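Local atomic coordinates of putative sesquiterpene cyclase (Kitasatospora setae, PDB entry 4MC3), a protein that cyclises farnesyl diphosphate to the sesquiterpene alcohol hedycaryol, using magnesium ions and releasing diphosphate. Residues R46-W60 with L72-Q84. Residues are numbered along the deposited sequence; the frame is centred on the assembly and turned at random.
Sequences RMRRTGADLSGAYVW and LKWIALTFRIDDQ. With 28U ((3R,6E)-3,7,11-trimethyldodeca-1,6,10-trien-3-ol), chain B.
Leu72 and Ile75 are the two bumps that helix 65-84 pushes against helix 52-59, and the hollow they enter lies at Gly56. With no side chain in the way, Gly56 CA takes Leu72 CD2 at 3.5 Å, while the other methyl of Leu72, CD1, rests on Asp53 CB. Ile75 reaches in beside it: its CD1 comes 3.6 Å from Trp60 CZ3, meeting the indole obliquely, and its CG2 branch packs on Ala52 CB at 3.7 Å. The backbones come closest here, Gly56 CA to Leu72 CA 5.7 Å, with small Ala52 and Ala76 next, their CA atoms 6.0 Å apart.

Beyond the break at Gly51, the end of helix 41-50 packs against the Phe79 ring from one face and its edge. The CG2 methyl of Thr50 is modelled over that face, too close for its exact position to be trusted; Arg46 CB sits at the edge, and Met47 SD approaches obliquely, 3.5 Å from Phe79 CD1, a Met-aromatic contact. Bends at chi2 (68°) and chi3 (82°) curl the Met47 chain so that its CE also reaches Ala76 CB, 3.9 Å away. Thr50 OG1 turns back to bond Met47 O.

At the far end the contact turns polar. Arg46 NE lies 3.1 Å from Asp83 OD1 in a salt bridge, with weak hydrogen bonds from NE and NH2 to OD2. Arg80 shares that carboxylate; its guanidinium is nearly coplanar with that of Arg46, and a water accepts from both, weakly from Arg46 NH2.

Ser55 and Thr78 border the nerolidol pocket of this class I terpene-cyclase alpha fold, and Asp82 and Asp83 begin the DDXXXE motif, presumed to bind magnesium. Helix 21-35 touches Met47 and Leu72, helix 286-309 packs on Ser55 and Val59, and helix 118-131 backs Trp74 and Leu77.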
ATOM      1  N   ARG A  46       0.530  -9.090 -19.232  1.00 48.64           N
ATOM      2  CA  ARG A  46      -0.017  -8.065 -18.316  1.00 43.36           C
ATOM      3  C   ARG A  46       0.864  -8.016 -17.055  1.00 45.53           C
ATOM      4  O   ARG A  46       1.275  -6.940 -16.638  1.00 48.19           O
ATOM      5  CB  ARG A  46      -1.496  -8.322 -17.939  1.00 45.12           C
ATOM      6  CG  ARG A  46      -2.475  -8.215 -19.121  1.00 51.53           C
ATOM      7  CD  ARG A  46      -3.947  -8.177 -18.705  1.00 61.27           C
ATOM      8  NE  ARG A  46      -4.428  -9.467 -18.194  1.00 61.40           N
ATOM      9  CZ  ARG A  46      -5.022 -10.430 -18.905  1.00 70.19           C
ATOM     10  NH1 ARG A  46      -5.246 -10.300 -20.216  1.00 81.75           N
ATOM     11  NH2 ARG A  46      -5.399 -11.552 -18.290  1.00 59.48           N
ATOM     12  N   MET A  47       1.171  -9.183 -16.494  1.00 43.00           N
ATOM     13  CA  MET A  47       2.047  -9.272 -15.311  1.00 37.39           C
ATOM     14  C   MET A  47       3.411  -8.661 -15.595  1.00 45.86           C
ATOM     15  O   MET A  47       3.885  -7.841 -14.831  1.00 47.04           O
ATOM     16  CB  MET A  47       2.176 -10.707 -14.789  1.00 41.16           C
ATOM     17  CG  MET A  47       2.963 -10.809 -13.468  1.00 38.33           C
ATOM     18  SD  MET A  47       2.167 -10.081 -12.012  1.00 43.30           S
ATOM     19  CE  MET A  47       1.027 -11.428 -11.525  1.00 33.48           C
ATOM     20  N   ARG A  48       4.030  -9.031 -16.716  1.00 49.28           N
ATOM     21  CA  ARG A  48       5.317  -8.439 -17.086  1.00 41.32           C
ATOM     22  C   ARG A  48       5.239  -6.931 -17.135  1.00 43.99           C
ATOM     23  O   ARG A  48       6.144  -6.251 -16.666  1.00 52.03           O
ATOM     24  CB  ARG A  48       5.811  -8.929 -18.461  1.00 45.17           C
ATOM     25  CG  ARG A  48       6.456 -10.287 -18.466  1.00 49.59           C
ATOM     26  CD  ARG A  48       7.017 -10.597 -19.857  1.00 60.83           C
ATOM     27  NE  ARG A  48       6.838 -12.007 -20.184  1.00 61.97           N
ATOM     28  CZ  ARG A  48       5.989 -12.491 -21.087  1.00 61.97           C
ATOM     29  NH1 ARG A  48       5.210 -11.694 -21.822  1.00 66.79           N
ATOM     30  NH2 ARG A  48       5.922 -13.800 -21.259  1.00 64.62           N
ATOM     31  N   ARG A  49       4.164  -6.421 -17.730  1.00 46.25           N
ATOM     32  CA  ARG A  49       3.991  -5.000 -17.948  1.00 50.95           C
ATOM     33  C   ARG A  49       3.596  -4.207 -16.698  1.00 53.09           C
ATOM     34  O   ARG A  49       3.750  -2.991 -16.674  1.00 53.80           O
ATOM     35  CB  ARG A  49       2.972  -4.767 -19.080  1.00 64.44           C
ATOM     36  CG  ARG A  49       3.552  -5.072 -20.457  1.00 80.24           C
ATOM     37  CD  ARG A  49       2.487  -5.358 -21.506  1.00 92.79           C
ATOM     38  NE  ARG A  49       1.521  -4.267 -21.653  1.00 95.47           N
ATOM     39  CZ  ARG A  49       0.194  -4.406 -21.700  1.00 92.53           C
ATOM     40  NH1 ARG A  49      -0.387  -5.606 -21.632  1.00 84.16           N
ATOM     41  NH2 ARG A  49      -0.567  -3.325 -21.837  1.00 78.54           N
ATOM     42  N   THR A  50       3.119  -4.881 -15.650  1.00 41.90           N
ATOM     43  CA  THR A  50       2.730  -4.147 -14.431  1.00 45.66           C
ATOM     44  C   THR A  50       3.948  -3.626 -13.671  1.00 51.68           C
ATOM     45  O   THR A  50       3.812  -2.713 -12.877  1.00 47.60           O
ATOM     46  CB  THR A  50       1.933  -4.995 -13.418  1.00 53.89           C
ATOM     47  OG1 THR A  50       2.773  -5.993 -12.807  1.00 53.21           O
ATOM     48  CG2 THR A  50       0.779  -5.659 -14.070  1.00 57.96           C
ATOM     49  N   GLY A  51       5.115  -4.246 -13.872  1.00 43.58           N
ATOM     50  CA  GLY A  51       6.320  -3.895 -13.082  1.00 48.00           C
ATOM     51  C   GLY A  51       6.203  -4.196 -11.585  1.00 43.87           C
ATOM     52  O   GLY A  51       6.656  -3.410 -10.743  1.00 40.38           O
ATOM     53  N   ALA A  52       5.631  -5.348 -11.255  1.00 42.53           N
ATOM     54  CA  ALA A  52       5.458  -5.742  -9.841  1.00 36.21           C
ATOM     55  C   ALA A  52       6.776  -5.823  -9.084  1.00 38.55           C
ATOM     56  O   ALA A  52       6.852  -5.539  -7.883  1.00 31.21           O
ATOM     57  CB  ALA A  52       4.732  -7.085  -9.752  1.00 39.54           C
ATOM     58  N   ASP A  53       7.801  -6.276  -9.782  1.00 30.47           N
ATOM     59  CA  ASP A  53       9.078  -6.477  -9.185  1.00 28.91           C
ATOM     60  C   ASP A  53       9.679  -5.091  -8.880  1.00 30.01           C
ATOM     61  O   ASP A  53      10.148  -4.855  -7.781  1.00 29.48           O
ATOM     62  CB  ASP A  53       9.987  -7.360 -10.039  1.00 33.44           C
ATOM     63  CG  ASP A  53       9.900  -7.063 -11.543  1.00 34.61           C
ATOM     64  OD1 ASP A  53       9.268  -6.090 -11.975  1.00 37.96           O
ATOM     65  OD2 ASP A  53      10.498  -7.853 -12.286  1.00 36.63           O
ATOM     66  N   LEU A  54       9.661  -4.181  -9.859  1.00 32.66           N
ATOM     67  CA  LEU A  54      10.206  -2.854  -9.661  1.00 34.25           C
ATOM     68  C   LEU A  54       9.449  -2.123  -8.562  1.00 28.35           C
ATOM     69  O   LEU A  54      10.041  -1.439  -7.721  1.00 26.87           O
ATOM     70  CB  LEU A  54      10.210  -2.053 -10.991  1.00 35.77           C
ATOM     71  CG  LEU A  54      10.854  -0.668 -10.938  1.00 40.59           C
ATOM     72  CD1 LEU A  54      12.328  -0.802 -10.591  1.00 48.00           C
ATOM     73  CD2 LEU A  54      10.678   0.035 -12.287  1.00 40.61           C
ATOM     74  N   SER A  55       8.120  -2.294  -8.556  1.00 29.97           N
ATOM     75  CA  SER A  55       7.299  -1.694  -7.551  1.00 30.67           C
ATOM     76  C   SER A  55       7.772  -2.101  -6.153  1.00 24.94           C
ATOM     77  O   SER A  55       7.981  -1.221  -5.275  1.00 25.07           O
ATOM     78  CB  SER A  55       5.846  -2.135  -7.742  1.00 33.06           C
ATOM     79  OG  SER A  55       5.083  -1.780  -6.637  1.00 40.76           O
ATOM     80  N   GLY A  56       7.983  -3.390  -5.943  1.00 24.66           N
ATOM     81  CA  GLY A  56       8.465  -3.887  -4.654  1.00 22.95           C
ATOM     82  C   GLY A  56       9.820  -3.364  -4.278  1.00 21.63           C
ATOM     83  O   GLY A  56      10.120  -3.129  -3.083  1.00 20.18           O
ATOM     84  N   ALA A  57      10.703  -3.221  -5.288  1.00 23.52           N
ATOM     85  CA  ALA A  57      12.057  -2.745  -5.016  1.00 23.58           C
ATOM     86  C   ALA A  57      12.004  -1.298  -4.500  1.00 19.82           C
ATOM     87  O   ALA A  57      12.869  -0.886  -3.720  1.00 21.81           O
ATOM     88  CB  ALA A  57      12.926  -2.833  -6.248  1.00 25.39           C
ATOM     89  N   TYR A  58      10.967  -0.565  -4.873  1.00 20.96           N
ATOM     90  CA  TYR A  58      10.759   0.794  -4.347  1.00 23.15           C
ATOM     91  C   TYR A  58       9.969   0.829  -3.017  1.00 21.02           C
ATOM     92  O   TYR A  58      10.097   1.757  -2.206  1.00 24.22           O
ATOM     93  CB  TYR A  58      10.030   1.703  -5.326  1.00 24.72           C
ATOM     94  CG  TYR A  58      10.886   2.215  -6.476  1.00 29.82           C
ATOM     95  CD1 TYR A  58      10.594   1.916  -7.774  1.00 35.08           C
ATOM     96  CD2 TYR A  58      12.028   2.971  -6.215  1.00 31.96           C
ATOM     97  CE1 TYR A  58      11.382   2.443  -8.830  1.00 38.54           C
ATOM     98  CE2 TYR A  58      12.836   3.455  -7.232  1.00 30.93           C
ATOM     99  CZ  TYR A  58      12.496   3.197  -8.544  1.00 36.88           C
ATOM    100  OH  TYR A  58      13.303   3.686  -9.555  1.00 42.49           O
ATOM    101  N   VAL A  59       9.138  -0.185  -2.796  1.00 19.98           N
ATOM    102  CA  VAL A  59       8.426  -0.276  -1.518  1.00 18.98           C
ATOM    103  C   VAL A  59       9.325  -0.650  -0.340  1.00 17.99           C
ATOM    104  O   VAL A  59       9.208  -0.116   0.757  1.00 18.25           O
ATOM    105  CB  VAL A  59       7.216  -1.278  -1.594  1.00 19.99           C
ATOM    106  CG1 VAL A  59       6.577  -1.393  -0.220  1.00 19.88           C
ATOM    107  CG2 VAL A  59       6.206  -0.830  -2.642  1.00 21.73           C
ATOM    108  N   TRP A  60      10.215  -1.634  -0.585  1.00 17.79           N
ATOM    109  CA  TRP A  60      11.096  -2.198   0.402  1.00 16.90           C
ATOM    110  C   TRP A  60      12.548  -2.056   0.001  1.00 17.78           C
ATOM    111  O   TRP A  60      13.259  -3.060  -0.099  1.00 18.02           O
ATOM    112  CB  TRP A  60      10.776  -3.687   0.686  1.00 18.79           C
ATOM    113  CG  TRP A  60       9.358  -3.932   1.077  1.00 17.03           C
ATOM    114  CD1 TRP A  60       8.759  -3.644   2.274  1.00 17.66           C
ATOM    115  CD2 TRP A  60       8.362  -4.561   0.278  1.00 16.63           C
ATOM    116  NE1 TRP A  60       7.430  -4.017   2.239  1.00 16.41           N
ATOM    117  CE2 TRP A  60       7.165  -4.574   1.019  1.00 15.15           C
ATOM    118  CE3 TRP A  60       8.349  -5.084  -1.029  1.00 16.77           C
ATOM    119  CZ2 TRP A  60       6.014  -5.145   0.519  1.00 15.32           C
ATOM    120  CZ3 TRP A  60       7.198  -5.608  -1.533  1.00 15.84           C
ATOM    121  CH2 TRP A  60       6.023  -5.625  -0.761  1.00 15.79           C
ATOM    122  N   LEU A  72       7.288  -9.350  -3.005  1.00 17.30           N
ATOM    123  CA  LEU A  72       6.956  -9.402  -4.437  1.00 17.96           C
ATOM    124  C   LEU A  72       5.844 -10.453  -4.712  1.00 16.69           C
ATOM    125  O   LEU A  72       5.028 -10.261  -5.612  1.00 19.50           O
ATOM    126  CB  LEU A  72       8.170  -9.720  -5.282  1.00 20.08           C
ATOM    127  CG  LEU A  72       9.288  -8.707  -5.388  1.00 22.97           C
ATOM    128  CD1 LEU A  72      10.237  -9.071  -6.520  1.00 25.38           C
ATOM    129  CD2 LEU A  72       8.735  -7.320  -5.510  1.00 26.40           C
ATOM    130  N   LYS A  73       5.828 -11.571  -3.954  1.00 18.02           N
ATOM    131  CA  LYS A  73       4.743 -12.536  -4.087  1.00 18.22           C
ATOM    132  C   LYS A  73       3.382 -11.880  -3.759  1.00 17.77           C
ATOM    133  O   LYS A  73       2.409 -12.058  -4.482  1.00 18.67           O
ATOM    134  CB  LYS A  73       4.985 -13.777  -3.184  1.00 19.21           C
ATOM    135  CG  LYS A  73       6.213 -14.589  -3.626  1.00 20.90           C
ATOM    136  CD  LYS A  73       6.448 -15.765  -2.715  1.00 24.36           C
ATOM    137  CE  LYS A  73       7.690 -16.514  -3.125  1.00 28.03           C
ATOM    138  NZ  LYS A  73       8.032 -17.581  -2.109  1.00 31.99           N
ATOM    139  N   TRP A  74       3.349 -11.100  -2.673  1.00 15.89           N
ATOM    140  CA  TRP A  74       2.115 -10.364  -2.344  1.00 16.66           C
ATOM    141  C   TRP A  74       1.703  -9.379  -3.431  1.00 17.16           C
ATOM    142  O   TRP A  74       0.512  -9.258  -3.748  1.00 17.87           O
ATOM    143  CB  TRP A  74       2.251  -9.710  -0.954  1.00 15.93           C
ATOM    144  CG  TRP A  74       2.093 -10.644   0.156  1.00 14.86           C
ATOM    145  CD1 TRP A  74       3.066 -11.300   0.796  1.00 16.63           C
ATOM    146  CD2 TRP A  74       0.864 -11.096   0.723  1.00 15.54           C
ATOM    147  NE1 TRP A  74       2.542 -12.137   1.766  1.00 16.00           N
ATOM    148  CE2 TRP A  74       1.177 -12.005   1.745  1.00 16.77           C
ATOM    149  CE3 TRP A  74      -0.475 -10.769   0.510  1.00 15.83           C
ATOM    150  CZ2 TRP A  74       0.182 -12.684   2.485  1.00 15.76           C
ATOM    151  CZ3 TRP A  74      -1.445 -11.401   1.230  1.00 17.36           C
ATOM    152  CH2 TRP A  74      -1.135 -12.350   2.209  1.00 17.59           C
ATOM    153  N   ILE A  75       2.662  -8.635  -3.970  1.00 17.02           N
ATOM    154  CA  ILE A  75       2.328  -7.686  -5.053  1.00 17.80           C
ATOM    155  C   ILE A  75       1.835  -8.405  -6.313  1.00 19.96           C
ATOM    156  O   ILE A  75       0.848  -8.001  -6.912  1.00 21.49           O
ATOM    157  CB  ILE A  75       3.508  -6.755  -5.340  1.00 18.80           C
ATOM    158  CG1 ILE A  75       3.779  -5.830  -4.127  1.00 20.52           C
ATOM    159  CG2 ILE A  75       3.235  -5.970  -6.598  1.00 22.93           C
ATOM    160  CD1 ILE A  75       5.002  -4.931  -4.318  1.00 21.88           C
ATOM    161  N   ALA A  76       2.492  -9.495  -6.684  1.00 19.36           N
ATOM    162  CA  ALA A  76       2.042 -10.250  -7.857  1.00 20.74           C
ATOM    163  C   ALA A  76       0.651 -10.813  -7.653  1.00 22.69           C
ATOM    164  O   ALA A  76      -0.184 -10.765  -8.560  1.00 23.26           O
ATOM    165  CB  ALA A  76       3.014 -11.371  -8.145  1.00 23.21           C
ATOM    166  N   LEU A  77       0.400 -11.371  -6.476  1.00 19.56           N
ATOM    167  CA  LEU A  77      -0.928 -11.880  -6.171  1.00 20.32           C
ATOM    168  C   LEU A  77      -1.986 -10.790  -6.251  1.00 21.48           C
ATOM    169  O   LEU A  77      -3.075 -11.029  -6.778  1.00 23.18           O
ATOM    170  CB  LEU A  77      -0.922 -12.582  -4.846  1.00 19.41           C
ATOM    171  CG  LEU A  77      -2.243 -13.150  -4.379  1.00 22.64           C
ATOM    172  CD1 LEU A  77      -2.762 -14.287  -5.227  1.00 25.12           C
ATOM    173  CD2 LEU A  77      -2.067 -13.575  -2.924  1.00 23.67           C
ATOM    174  N   THR A  78      -1.698  -9.628  -5.654  1.00 19.09           N
ATOM    175  CA  THR A  78      -2.685  -8.540  -5.676  1.00 19.66           C
ATOM    176  C   THR A  78      -2.934  -7.997  -7.080  1.00 23.45           C
ATOM    177  O   THR A  78      -4.079  -7.656  -7.407  1.00 22.87           O
ATOM    178  CB  THR A  78      -2.387  -7.444  -4.624  1.00 24.00           C
ATOM    179  OG1 THR A  78      -1.174  -6.814  -4.922  1.00 30.84           O
ATOM    180  CG2 THR A  78      -2.295  -8.024  -3.279  1.00 20.45           C
ATOM    181  N   PHE A  79      -1.892  -8.000  -7.934  1.00 23.26           N
ATOM    182  CA  PHE A  79      -2.097  -7.666  -9.333  1.00 25.13           C
ATOM    183  C   PHE A  79      -3.065  -8.609  -9.985  1.00 29.11           C
ATOM    184  O   PHE A  79      -3.986  -8.165 -10.712  1.00 29.25           O
ATOM    185  CB  PHE A  79      -0.801  -7.647 -10.168  1.00 28.34           C
ATOM    186  CG  PHE A  79      -1.102  -7.582 -11.653  1.00 37.62           C
ATOM    187  CD1 PHE A  79      -1.033  -8.714 -12.454  1.00 47.87           C
ATOM    188  CD2 PHE A  79      -1.656  -6.415 -12.197  1.00 54.92           C
ATOM    189  CE1 PHE A  79      -1.386  -8.660 -13.785  1.00 49.23           C
ATOM    190  CE2 PHE A  79      -2.019  -6.366 -13.532  1.00 57.41           C
ATOM    191  CZ  PHE A  79      -1.878  -7.496 -14.324  1.00 52.62           C
ATOM    192  N   ARG A  80      -2.901  -9.899  -9.730  1.00 26.78           N
ATOM    193  CA  ARG A  80      -3.781 -10.906 -10.331  1.00 29.75           C
ATOM    194  C   ARG A  80      -5.209 -10.781  -9.796  1.00 31.14           C
ATOM    195  O   ARG A  80      -6.152 -10.842 -10.576  1.00 29.35           O
ATOM    196  CB  ARG A  80      -3.238 -12.298 -10.123  1.00 33.37           C
ATOM    197  CG  ARG A  80      -4.075 -13.415 -10.752  1.00 36.86           C
ATOM    198  CD  ARG A  80      -4.277 -13.239 -12.255  1.00 39.97           C
ATOM    199  NE  ARG A  80      -4.840 -14.468 -12.802  1.00 39.68           N
ATOM    200  CZ  ARG A  80      -5.279 -14.637 -14.048  1.00 37.11           C
ATOM    201  NH1 ARG A  80      -5.226 -13.652 -14.943  1.00 40.37           N
ATOM    202  NH2 ARG A  80      -5.772 -15.807 -14.392  1.00 45.33           N
ATOM    203  N   ILE A  81      -5.368 -10.526  -8.487  1.00 25.96           N
ATOM    204  CA  ILE A  81      -6.707 -10.313  -7.910  1.00 26.11           C
ATOM    205  C   ILE A  81      -7.352  -9.118  -8.609  1.00 28.03           C
ATOM    206  O   ILE A  81      -8.512  -9.192  -9.019  1.00 28.42           O
ATOM    207  CB  ILE A  81      -6.600 -10.054  -6.392  1.00 24.81           C
ATOM    208  CG1 ILE A  81      -6.259 -11.349  -5.664  1.00 26.16           C
ATOM    209  CG2 ILE A  81      -7.910  -9.449  -5.868  1.00 26.99           C
ATOM    210  CD1 ILE A  81      -5.844 -11.168  -4.229  1.00 25.15           C
ATOM    211  N   ASP A  82      -6.601  -8.046  -8.789  1.00 25.34           N
ATOM    212  CA  ASP A  82      -7.118  -6.813  -9.385  1.00 28.94           C
ATOM    213  C   ASP A  82      -7.496  -7.013 -10.828  1.00 29.40           C
ATOM    214  O   ASP A  82      -8.520  -6.501 -11.270  1.00 32.91           O
ATOM    215  CB  ASP A  82      -6.097  -5.687  -9.266  1.00 29.71           C
ATOM    216  CG  ASP A  82      -6.646  -4.356  -9.731  1.00 37.35           C
ATOM    217  OD1 ASP A  82      -7.406  -3.701  -8.957  1.00 35.18           O
ATOM    218  OD2 ASP A  82      -6.324  -3.965 -10.873  1.00 38.36           O
ATOM    219  N   ASP A  83      -6.674  -7.764 -11.557  1.00 31.90           N
ATOM    220  CA  ASP A  83      -6.917  -8.084 -12.950  1.00 36.32           C
ATOM    221  C   ASP A  83      -8.227  -8.864 -13.153  1.00 35.79           C
ATOM    222  O   ASP A  83      -8.961  -8.616 -14.104  1.00 41.43           O
ATOM    223  CB  ASP A  83      -5.748  -8.934 -13.488  1.00 36.43           C
ATOM    224  CG  ASP A  83      -5.819  -9.151 -14.987  1.00 42.73           C
ATOM    225  OD1 ASP A  83      -5.750  -8.152 -15.725  1.00 55.65           O
ATOM    226  OD2 ASP A  83      -5.956 -10.318 -15.425  1.00 55.80           O
ATOM    227  N   GLN A  84      -8.483  -9.817 -12.270  1.00 33.44           N
ATOM    228  CA  GLN A  84      -9.614 -10.712 -12.351  1.00 39.81           C
ATOM    229  C   GLN A  84     -10.910 -10.093 -11.814  1.00 45.47           C
ATOM    230  O   GLN A  84     -11.996 -10.605 -12.101  1.00 46.93           O
ATOM    231  CB  GLN A  84      -9.331 -11.984 -11.569  1.00 39.27           C
ATOM    232  CG  GLN A  84      -8.337 -12.951 -12.185  1.00 40.28           C
ATOM    233  CD  GLN A  84      -8.189 -14.164 -11.285  1.00 46.79           C
ATOM    234  OE1 GLN A  84      -7.722 -14.052 -10.140  1.00 45.74           O
ATOM    235  NE2 GLN A  84      -8.624 -15.322 -11.770  1.00 51.48           N
TER
HETATM  236  C4  28U B 401       1.573   3.166  -5.240  1.00 53.33           C
HETATM  237  C5  28U B 401       2.011   0.903  -6.288  1.00 68.26           C
HETATM  238  C6  28U B 401       2.493  -0.126  -5.283  1.00 67.65           C
HETATM  239  C7  28U B 401       2.137  -1.583  -5.355  1.00 73.52           C
HETATM  240  C8  28U B 401       1.099  -2.185  -5.998  1.00 79.29           C
HETATM  241  C10 28U B 401       0.147  -1.512  -6.955  1.00 79.34           C
HETATM  242  C13 28U B 401      -2.731  -2.099  -5.643  1.00 67.65           C
HETATM  243  C15 28U B 401      -3.317  -0.812  -6.189  1.00 75.54           C
HETATM  244  O16 28U B 401       0.170   2.402  -6.986  1.00 82.13           O
HETATM  245  C3  28U B 401       0.886   1.907  -5.827  1.00 59.38           C
HETATM  246  C2  28U B 401      -0.102   1.368  -4.780  1.00 52.57           C
HETATM  247  C1  28U B 401      -0.881   0.293  -5.070  1.00 68.25           C
HETATM  248  C9  28U B 401       0.420  -3.394  -5.376  1.00 65.02           C
HETATM  249  C11 28U B 401      -0.639  -2.988  -4.298  1.00 62.99           C
HETATM  250  C12 28U B 401      -1.826  -2.067  -4.627  1.00 64.10           C
HETATM  251  C14 28U B 401      -2.905  -3.244  -6.626  1.00 76.42           C
HETATM  252  O   HOH W   1      -6.007 -14.355 -18.056  1.00 55.62           O